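Local coordinates for protein integrase (Bovine immunodeficiency virus, PDB 3KKS) that probably inserts viral DNA into the host genome as a retroviral integrase, of which this is the catalytic core domain with an RNase H-like fold, at residues L27-V32 with L46-R51; Q40-I45 with E71-Y76. All coordinates share one frame; numbering follows the deposited sequence.

Interaction 1 (L27-V32 with L46-R51)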
ATOM      1  N   LEU A  27      -2.308   4.398   6.393  1.00 22.93           N
ATOM      2  CA  LEU A  27      -3.397   3.839   5.596  1.00 23.05           C
ATOM      3  C   LEU A  27      -2.821   2.773   4.679  1.00 23.03           C
ATOM      4  O   LEU A  27      -1.780   2.980   4.056  1.00 25.45           O
ATOM      5  CB  LEU A  27      -4.069   4.936   4.756  1.00 25.20           C
ATOM      6  CG  LEU A  27      -5.502   4.706   4.251  1.00 25.13           C
ATOM      7  CD1 LEU A  27      -5.939   5.881   3.402  1.00 27.86           C
ATOM      8  CD2 LEU A  27      -5.576   3.458   3.426  1.00 28.27           C
ATOM      9  N   VAL A  28      -3.498   1.637   4.584  1.00 22.46           N
ATOM     10  CA  VAL A  28      -3.012   0.559   3.737  1.00 22.23           C
ATOM     11  C   VAL A  28      -3.880   0.330   2.515  1.00 23.56           C
ATOM     12  O   VAL A  28      -5.109   0.395   2.591  1.00 24.78           O
ATOM     13  CB  VAL A  28      -2.946  -0.780   4.506  1.00 21.76           C
ATOM     14  CG1 VAL A  28      -2.322  -1.867   3.611  1.00 20.94           C
ATOM     15  CG2 VAL A  28      -2.136  -0.612   5.781  1.00 19.69           C
ATOM     16  N   GLU A  29      -3.218   0.074   1.391  1.00 24.16           N
ATOM     17  CA  GLU A  29      -3.878  -0.232   0.128  1.00 23.55           C
ATOM     18  C   GLU A  29      -3.210  -1.493  -0.390  1.00 23.61           C
ATOM     19  O   GLU A  29      -1.987  -1.621  -0.324  1.00 24.03           O
ATOM     20  CB  GLU A  29      -3.689   0.885  -0.881  1.00 27.66           C
ATOM     21  CG  GLU A  29      -4.949   1.667  -1.139  1.00 32.61           C
ATOM     22  CD  GLU A  29      -6.167   0.772  -1.321  1.00 37.31           C
ATOM     23  OE1 GLU A  29      -6.104  -0.194  -2.120  1.00 36.96           O
ATOM     24  OE2 GLU A  29      -7.192   1.047  -0.660  1.00 39.55           O
ATOM     25  N   ALA A  30      -4.001  -2.430  -0.891  1.00 21.42           N
ATOM     26  CA  ALA A  30      -3.442  -3.681  -1.389  1.00 23.26           C
ATOM     27  C   ALA A  30      -4.300  -4.199  -2.518  1.00 23.79           C
ATOM     28  O   ALA A  30      -5.461  -3.815  -2.645  1.00 23.43           O
ATOM     29  CB  ALA A  30      -3.362  -4.720  -0.259  1.00 19.36           C
ATOM     30  N   GLN A  31      -3.732  -5.087  -3.324  1.00 24.64           N
ATOM     31  CA  GLN A  31      -4.454  -5.627  -4.467  1.00 26.95           C
ATOM     32  C   GLN A  31      -3.851  -6.973  -4.834  1.00 25.44           C
ATOM     33  O   GLN A  31      -2.632  -7.112  -4.852  1.00 25.30           O
ATOM     34  CB  GLN A  31      -4.292  -4.676  -5.656  1.00 29.41           C
ATOM     35  CG  GLN A  31      -5.533  -4.446  -6.479  1.00 39.77           C
ATOM     36  CD  GLN A  31      -6.390  -3.316  -5.939  1.00 43.24           C
ATOM     37  OE1 GLN A  31      -6.895  -3.379  -4.819  1.00 46.28           O
ATOM     38  NE2 GLN A  31      -6.558  -2.272  -6.738  1.00 45.44           N
ATOM     39  N   VAL A  32      -4.688  -7.965  -5.111  1.00 25.40           N
ATOM     40  CA  VAL A  32      -4.178  -9.271  -5.523  1.00 26.55           C
ATOM     41  C   VAL A  32      -3.741  -9.139  -6.984  1.00 27.18           C
ATOM     42  O   VAL A  32      -4.430  -8.497  -7.774  1.00 28.35           O
ATOM     43  CB  VAL A  32      -5.266 -10.364  -5.477  1.00 25.58           C
ATOM     44  CG1 VAL A  32      -4.711 -11.661  -6.066  1.00 26.95           C
ATOM     45  CG2 VAL A  32      -5.736 -10.585  -4.059  1.00 23.59           C
ATOM     46  N   LEU A  46      -1.496   2.881 -11.093  1.00 25.71           N
ATOM     47  CA  LEU A  46      -2.543   3.679 -11.728  1.00 25.52           C
ATOM     48  C   LEU A  46      -3.804   3.692 -10.872  1.00 25.15           C
ATOM     49  O   LEU A  46      -4.473   4.722 -10.768  1.00 27.04           O
ATOM     50  CB  LEU A  46      -2.842   3.150 -13.136  1.00 23.00           C
ATOM     51  CG  LEU A  46      -1.802   3.582 -14.188  1.00 24.27           C
ATOM     52  CD1 LEU A  46      -1.990   2.806 -15.471  1.00 23.41           C
ATOM     53  CD2 LEU A  46      -1.920   5.074 -14.453  1.00 23.86           C
ATOM     54  N   GLN A  47      -4.121   2.551 -10.258  1.00 25.73           N
ATOM     55  CA  GLN A  47      -5.285   2.439  -9.373  1.00 27.27           C
ATOM     56  C   GLN A  47      -5.061   3.294  -8.122  1.00 26.26           C
ATOM     57  O   GLN A  47      -5.962   3.983  -7.650  1.00 24.61           O
ATOM     58  CB  GLN A  47      -5.488   0.991  -8.923  1.00 29.69           C
ATOM     59  CG  GLN A  47      -6.086   0.035  -9.952  1.00 35.71           C
ATOM     60  CD  GLN A  47      -7.606  -0.065  -9.858  1.00 37.84           C
ATOM     61  OE1 GLN A  47      -8.172  -0.100  -8.762  1.00 37.77           O
ATOM     62  NE2 GLN A  47      -8.269  -0.131 -11.010  1.00 38.04           N
ATOM     63  N   LEU A  48      -3.847   3.231  -7.580  1.00 25.94           N
ATOM     64  CA  LEU A  48      -3.504   3.991  -6.385  1.00 25.86           C
ATOM     65  C   LEU A  48      -3.596   5.490  -6.653  1.00 26.81           C
ATOM     66  O   LEU A  48      -4.169   6.240  -5.864  1.00 25.19           O
ATOM     67  CB  LEU A  48      -2.084   3.657  -5.931  1.00 25.86           C
ATOM     68  CG  LEU A  48      -1.748   4.150  -4.521  1.00 25.76           C
ATOM     69  CD1 LEU A  48      -2.508   3.305  -3.491  1.00 19.37           C
ATOM     70  CD2 LEU A  48      -0.257   4.052  -4.283  1.00 24.40           C
ATOM     71  N   ILE A  49      -3.024   5.909  -7.775  1.00 26.55           N
ATOM     72  CA  ILE A  49      -3.018   7.314  -8.161  1.00 31.03           C
ATOM     73  C   ILE A  49      -4.441   7.762  -8.498  1.00 30.56           C
ATOM     74  O   ILE A  49      -4.776   8.936  -8.393  1.00 33.24           O
ATOM     75  CB  ILE A  49      -2.045   7.527  -9.366  1.00 33.35           C
ATOM     76  CG1 ILE A  49      -1.160   8.743  -9.111  1.00 34.72           C
ATOM     77  CG2 ILE A  49      -2.819   7.654 -10.681  1.00 34.69           C
ATOM     78  CD1 ILE A  49      -1.912  10.049  -9.027  1.00 38.75           C
ATOM     79  N   GLN A  50      -5.277   6.799  -8.869  1.00 32.09           N
ATOM     80  CA  GLN A  50      -6.681   7.038  -9.212  1.00 32.31           C
ATOM     81  C   GLN A  50      -7.503   7.359  -7.964  1.00 32.41           C
ATOM     82  O   GLN A  50      -8.321   8.279  -7.958  1.00 33.00           O
ATOM     83  CB  GLN A  50      -7.254   5.778  -9.882  1.00 32.71           C
ATOM     84  CG  GLN A  50      -8.783   5.650  -9.911  1.00 32.05           C
ATOM     85  CD  GLN A  50      -9.247   4.207 -10.162  1.00 36.71           C
ATOM     86  OE1 GLN A  50      -8.705   3.496 -11.024  1.00 35.96           O
ATOM     87  NE2 GLN A  50     -10.256   3.772  -9.413  1.00 37.54           N
ATOM     88  N   ARG A  51      -7.272   6.587  -6.907  1.00 31.30           N
ATOM     89  CA  ARG A  51      -8.002   6.734  -5.656  1.00 30.46           C
ATOM     90  C   ARG A  51      -7.409   7.703  -4.631  1.00 28.56           C
ATOM     91  O   ARG A  51      -8.141   8.361  -3.901  1.00 28.32           O
ATOM     92  CB  ARG A  51      -8.149   5.357  -5.005  1.00 33.72           C
ATOM     93  CG  ARG A  51      -8.653   4.283  -5.961  1.00 38.82           C
ATOM     94  CD  ARG A  51      -8.698   2.899  -5.309  1.00 42.75           C
ATOM     95  NE  ARG A  51      -9.118   1.862  -6.254  1.00 47.31           N
ATOM     96  CZ  ARG A  51     -10.257   1.891  -6.938  1.00 48.97           C
ATOM     97  NH1 ARG A  51     -11.098   2.904  -6.779  1.00 51.81           N
ATOM     98  NH2 ARG A  51     -10.557   0.915  -7.784  1.00 52.89           N
TER
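Leu48 reaches from the helix to the strand with a single methyl, CD1, which lies 3.8 Å from Glu29 CB and equally close to Glu29 CG. The two side chains run past one another in opposite directions, so the leucine tip rests alongside the aliphatic root of the glutamate and not against its carboxylate. With CG anti to the backbone N (chi1 -167°), Leu48 swings its branch toward the strand although its CB does not point there; Trp18 of the adjoining strand 15-22 and Trp5 of strand 4-12 also touch it, a suitable setting for a buried leucine. Glutamate fits the edge of this patch because its methylenes can pack while the carboxylate turns elsewhere: OE2 is hydrogen-bonded to the hydroxyl of Tyr52, just beyond the helix segment, and OE1 receives a weak bond from Ala30 N.

Two residues along the strand, Gln31 meets Gln47 at about a right angle, their amide planes 68° apart. Gln31 NE2 sits 3.4 Å from Gln47 OE1. Gln47 OE1 also accepts a bond from Arg51 NH2 of its own helix at 2.8 Å, the donor tilted 25° from the carbonyl plane, and a weak one from Arg51 NE, which helps fix the rotation of the Gln47 amide. Long flexible amides suit this less buried end, where the backbones are wider apart.

Ala30, between the two contacting strand residues, points away to Leu120 of helix 116-129, so this helix and helix 38-51 meet opposite faces of strand 28-33. A mixed five-stranded sheet in the order 3-2-1-4-5, with helices packed on both faces, is characteristic of the RNase H-like fold of retroviral integrase cores.

Interaction 2 (Q40-I45 with E71-Y76)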
ATOM      1  N   GLN A  40       1.688  -5.575 -14.077  1.00 29.82           N
ATOM      2  CA  GLN A  40       0.737  -5.614 -12.977  1.00 29.13           C
ATOM      3  C   GLN A  40       1.036  -4.457 -12.035  1.00 27.73           C
ATOM      4  O   GLN A  40       0.130  -3.717 -11.649  1.00 30.08           O
ATOM      5  CB  GLN A  40       0.826  -6.938 -12.227  1.00 28.32           C
ATOM      6  CG  GLN A  40       0.438  -8.136 -13.068  1.00 31.93           C
ATOM      7  CD  GLN A  40      -0.865  -7.924 -13.797  1.00 32.58           C
ATOM      8  OE1 GLN A  40      -1.839  -7.432 -13.224  1.00 32.15           O
ATOM      9  NE2 GLN A  40      -0.895  -8.299 -15.071  1.00 34.93           N
ATOM     10  N   VAL A  41       2.305  -4.283 -11.680  1.00 26.13           N
ATOM     11  CA  VAL A  41       2.679  -3.192 -10.793  1.00 25.67           C
ATOM     12  C   VAL A  41       2.191  -1.843 -11.326  1.00 25.83           C
ATOM     13  O   VAL A  41       1.690  -1.017 -10.565  1.00 27.02           O
ATOM     14  CB  VAL A  41       4.200  -3.140 -10.573  1.00 24.89           C
ATOM     15  CG1 VAL A  41       4.584  -1.843  -9.853  1.00 22.77           C
ATOM     16  CG2 VAL A  41       4.630  -4.337  -9.728  1.00 26.87           C
ATOM     17  N   ALA A  42       2.330  -1.624 -12.631  1.00 25.21           N
ATOM     18  CA  ALA A  42       1.889  -0.378 -13.249  1.00 23.81           C
ATOM     19  C   ALA A  42       0.384  -0.204 -13.077  1.00 24.32           C
ATOM     20  O   ALA A  42      -0.095   0.893 -12.798  1.00 26.31           O
ATOM     21  CB  ALA A  42       2.249  -0.374 -14.722  1.00 23.16           C
ATOM     22  N   LEU A  43      -0.360  -1.290 -13.253  1.00 24.58           N
ATOM     23  CA  LEU A  43      -1.812  -1.250 -13.096  1.00 24.93           C
ATOM     24  C   LEU A  43      -2.135  -0.843 -11.648  1.00 24.65           C
ATOM     25  O   LEU A  43      -3.012  -0.014 -11.407  1.00 25.26           O
ATOM     26  CB  LEU A  43      -2.398  -2.629 -13.414  1.00 23.71           C
ATOM     27  CG  LEU A  43      -3.141  -2.823 -14.742  1.00 27.44           C
ATOM     28  CD1 LEU A  43      -2.650  -1.842 -15.772  1.00 23.96           C
ATOM     29  CD2 LEU A  43      -2.969  -4.255 -15.222  1.00 26.67           C
ATOM     30  N   CYS A  44      -1.409  -1.425 -10.695  1.00 22.61           N
ATOM     31  CA  CYS A  44      -1.599  -1.114  -9.285  1.00 23.05           C
ATOM     32  C   CYS A  44      -1.330   0.360  -8.979  1.00 22.21           C
ATOM     33  O   CYS A  44      -2.087   0.989  -8.242  1.00 20.44           O
ATOM     34  CB  CYS A  44      -0.694  -1.990  -8.420  1.00 23.65           C
ATOM     35  SG  CYS A  44      -1.253  -3.703  -8.283  1.00 24.28           S
ATOM     36  N   ILE A  45      -0.255   0.905  -9.543  1.00 23.71           N
ATOM     37  CA  ILE A  45       0.081   2.313  -9.325  1.00 24.98           C
ATOM     38  C   ILE A  45      -0.999   3.222  -9.909  1.00 23.95           C
ATOM     39  O   ILE A  45      -1.368   4.218  -9.302  1.00 23.68           O
ATOM     40  CB  ILE A  45       1.441   2.679  -9.968  1.00 25.42           C
ATOM     41  CG1 ILE A  45       2.576   1.919  -9.276  1.00 25.16           C
ATOM     42  CG2 ILE A  45       1.687   4.177  -9.858  1.00 22.93           C
ATOM     43  CD1 ILE A  45       3.941   2.170  -9.904  1.00 25.36           C
ATOM     44  N   GLU A  71       9.449   3.455 -14.166  1.00 33.89           N
ATOM     45  CA  GLU A  71      10.175   4.715 -14.079  1.00 33.24           C
ATOM     46  C   GLU A  71       9.502   5.783 -14.934  1.00 32.70           C
ATOM     47  O   GLU A  71       9.322   6.918 -14.502  1.00 33.63           O
ATOM     48  CB  GLU A  71      11.622   4.524 -14.535  1.00 36.38           C
ATOM     49  CG  GLU A  71      12.651   4.650 -13.411  1.00 41.50           C
ATOM     50  CD  GLU A  71      13.374   3.347 -13.122  1.00 45.11           C
ATOM     51  OE1 GLU A  71      13.882   2.725 -14.083  1.00 48.28           O
ATOM     52  OE2 GLU A  71      13.443   2.953 -11.936  1.00 46.32           O
ATOM     53  N   ASN A  72       9.130   5.425 -16.154  1.00 32.50           N
ATOM     54  CA  ASN A  72       8.470   6.393 -17.017  1.00 33.60           C
ATOM     55  C   ASN A  72       7.039   6.688 -16.543  1.00 32.92           C
ATOM     56  O   ASN A  72       6.557   7.812 -16.669  1.00 33.14           O
ATOM     57  CB  ASN A  72       8.463   5.903 -18.467  1.00 32.82           C
ATOM     58  CG  ASN A  72       9.852   5.922 -19.096  1.00 34.90           C
ATOM     59  OD1 ASN A  72      10.750   6.622 -18.629  1.00 35.63           O
ATOM     60  ND2 ASN A  72      10.026   5.165 -20.169  1.00 34.48           N
ATOM     61  N   LEU A  73       6.368   5.682 -15.989  1.00 32.61           N
ATOM     62  CA  LEU A  73       5.007   5.869 -15.499  1.00 32.76           C
ATOM     63  C   LEU A  73       4.970   6.917 -14.384  1.00 32.75           C
ATOM     64  O   LEU A  73       4.087   7.777 -14.355  1.00 33.87           O
ATOM     65  CB  LEU A  73       4.436   4.544 -14.986  1.00 32.26           C
ATOM     66  CG  LEU A  73       3.067   4.654 -14.305  1.00 32.26           C
ATOM     67  CD1 LEU A  73       2.106   5.393 -15.221  1.00 32.29           C
ATOM     68  CD2 LEU A  73       2.535   3.275 -13.960  1.00 29.82           C
ATOM     69  N   CYS A  74       5.934   6.849 -13.471  1.00 32.64           N
ATOM     70  CA  CYS A  74       5.992   7.807 -12.379  1.00 32.64           C
ATOM     71  C   CYS A  74       6.329   9.201 -12.890  1.00 34.95           C
ATOM     72  O   CYS A  74       5.847  10.195 -12.348  1.00 33.57           O
ATOM     73  CB  CYS A  74       7.021   7.372 -11.340  1.00 31.72           C
ATOM     74  SG  CYS A  74       6.512   5.937 -10.365  1.00 30.14           S
ATOM     75  N   LYS A  75       7.164   9.283 -13.921  1.00 37.04           N
ATOM     76  CA  LYS A  75       7.505  10.587 -14.483  1.00 40.45           C
ATOM     77  C   LYS A  75       6.254  11.152 -15.143  1.00 40.81           C
ATOM     78  O   LYS A  75       5.952  12.335 -15.013  1.00 42.13           O
ATOM     79  CB  LYS A  75       8.643  10.453 -15.498  1.00 41.75           C
ATOM     80  CG  LYS A  75       9.984  10.184 -14.836  1.00 42.86           C
ATOM     81  CD  LYS A  75      11.054   9.762 -15.823  1.00 45.20           C
ATOM     82  CE  LYS A  75      12.346   9.433 -15.084  1.00 45.09           C
ATOM     83  NZ  LYS A  75      13.442   9.009 -15.993  1.00 47.71           N
ATOM     84  N   TYR A  76       5.520  10.286 -15.832  1.00 41.67           N
ATOM     85  CA  TYR A  76       4.289  10.682 -16.497  1.00 43.16           C
ATOM     86  C   TYR A  76       3.246  11.156 -15.487  1.00 42.54           C
ATOM     87  O   TYR A  76       2.518  12.111 -15.746  1.00 43.10           O
ATOM     88  CB  TYR A  76       3.725   9.507 -17.303  1.00 47.00           C
ATOM     89  CG  TYR A  76       2.285   9.699 -17.719  1.00 51.80           C
ATOM     90  CD1 TYR A  76       1.912  10.783 -18.513  1.00 53.76           C
ATOM     91  CD2 TYR A  76       1.288   8.820 -17.286  1.00 52.84           C
ATOM     92  CE1 TYR A  76       0.583  10.994 -18.863  1.00 55.99           C
ATOM     93  CE2 TYR A  76      -0.049   9.022 -17.632  1.00 55.50           C
ATOM     94  CZ  TYR A  76      -0.394  10.113 -18.422  1.00 56.67           C
ATOM     95  OH  TYR A  76      -1.706  10.335 -18.768  1.00 58.54           O
TER
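Leu73 pushes its CD2 methyl onto Ala42, lying 3.7 Å from Ala42 CB and, at the same distance, from the carbonyl oxygen Ala42 O. One methyl therefore meets both the side chain and the backbone of the opposing helix, which is possible because alanine has nothing beyond CB to hold it off. Between the two segments the backbones are nearest at this pair, with the CA atoms of Ala42 and Leu73 7.3 Å apart.

The same CD2 also reaches the branched side chain of Ile45, one turn further along, at 4.2 Å from Ile45 CB. Leucine suits the place by its length: with CG anti to the backbone N (chi1 174°), the branch extends across the gap to the helix of 40-45. Ile45 points toward helix 68-76, and its branched side chain packs where the CA atoms are further apart, 8.6 Å between Ile45 and Cys74.

Ile70, one turn before Cys74, touches Val41, Ala42 and Ile45, and Leu77, in the loop that follows, meets Ile45 as well, so Leu73 is one of several apolar residues packed against helix 38-51. Cys74 turns its small side chain to Ile79 and Lys81, linking helix 68-76 to the edge strand 80-83.

Across these two segments the contact is made by carbon groups, with Ala42 O the one polar atom touched by Leu73. The association accordingly depends on shape and the hydrophobic effect, without directional polar bonds between the segments.

Overall arrangement
Helix 38-51 is common to both contacts: its last turns meet edge strand 28-33 in interaction 1, and its earlier turns meet helix 68-76 in interaction 2. The centres lie about 12 Å apart, and the contacts touch through Gln31 with Cys44 and Leu46 with Leu73. Along the chain the order is 27-32, 40-45, 46-51, 71-76, so the two pairings interlock. Interaction 1, about 6 Å from the chain centre, joins the helix to the sheet; interaction 2, about 14 Å out, adds a second helix beside it. Together they tie the edge strand and two helices on one side of the sheet into the integrase core domain.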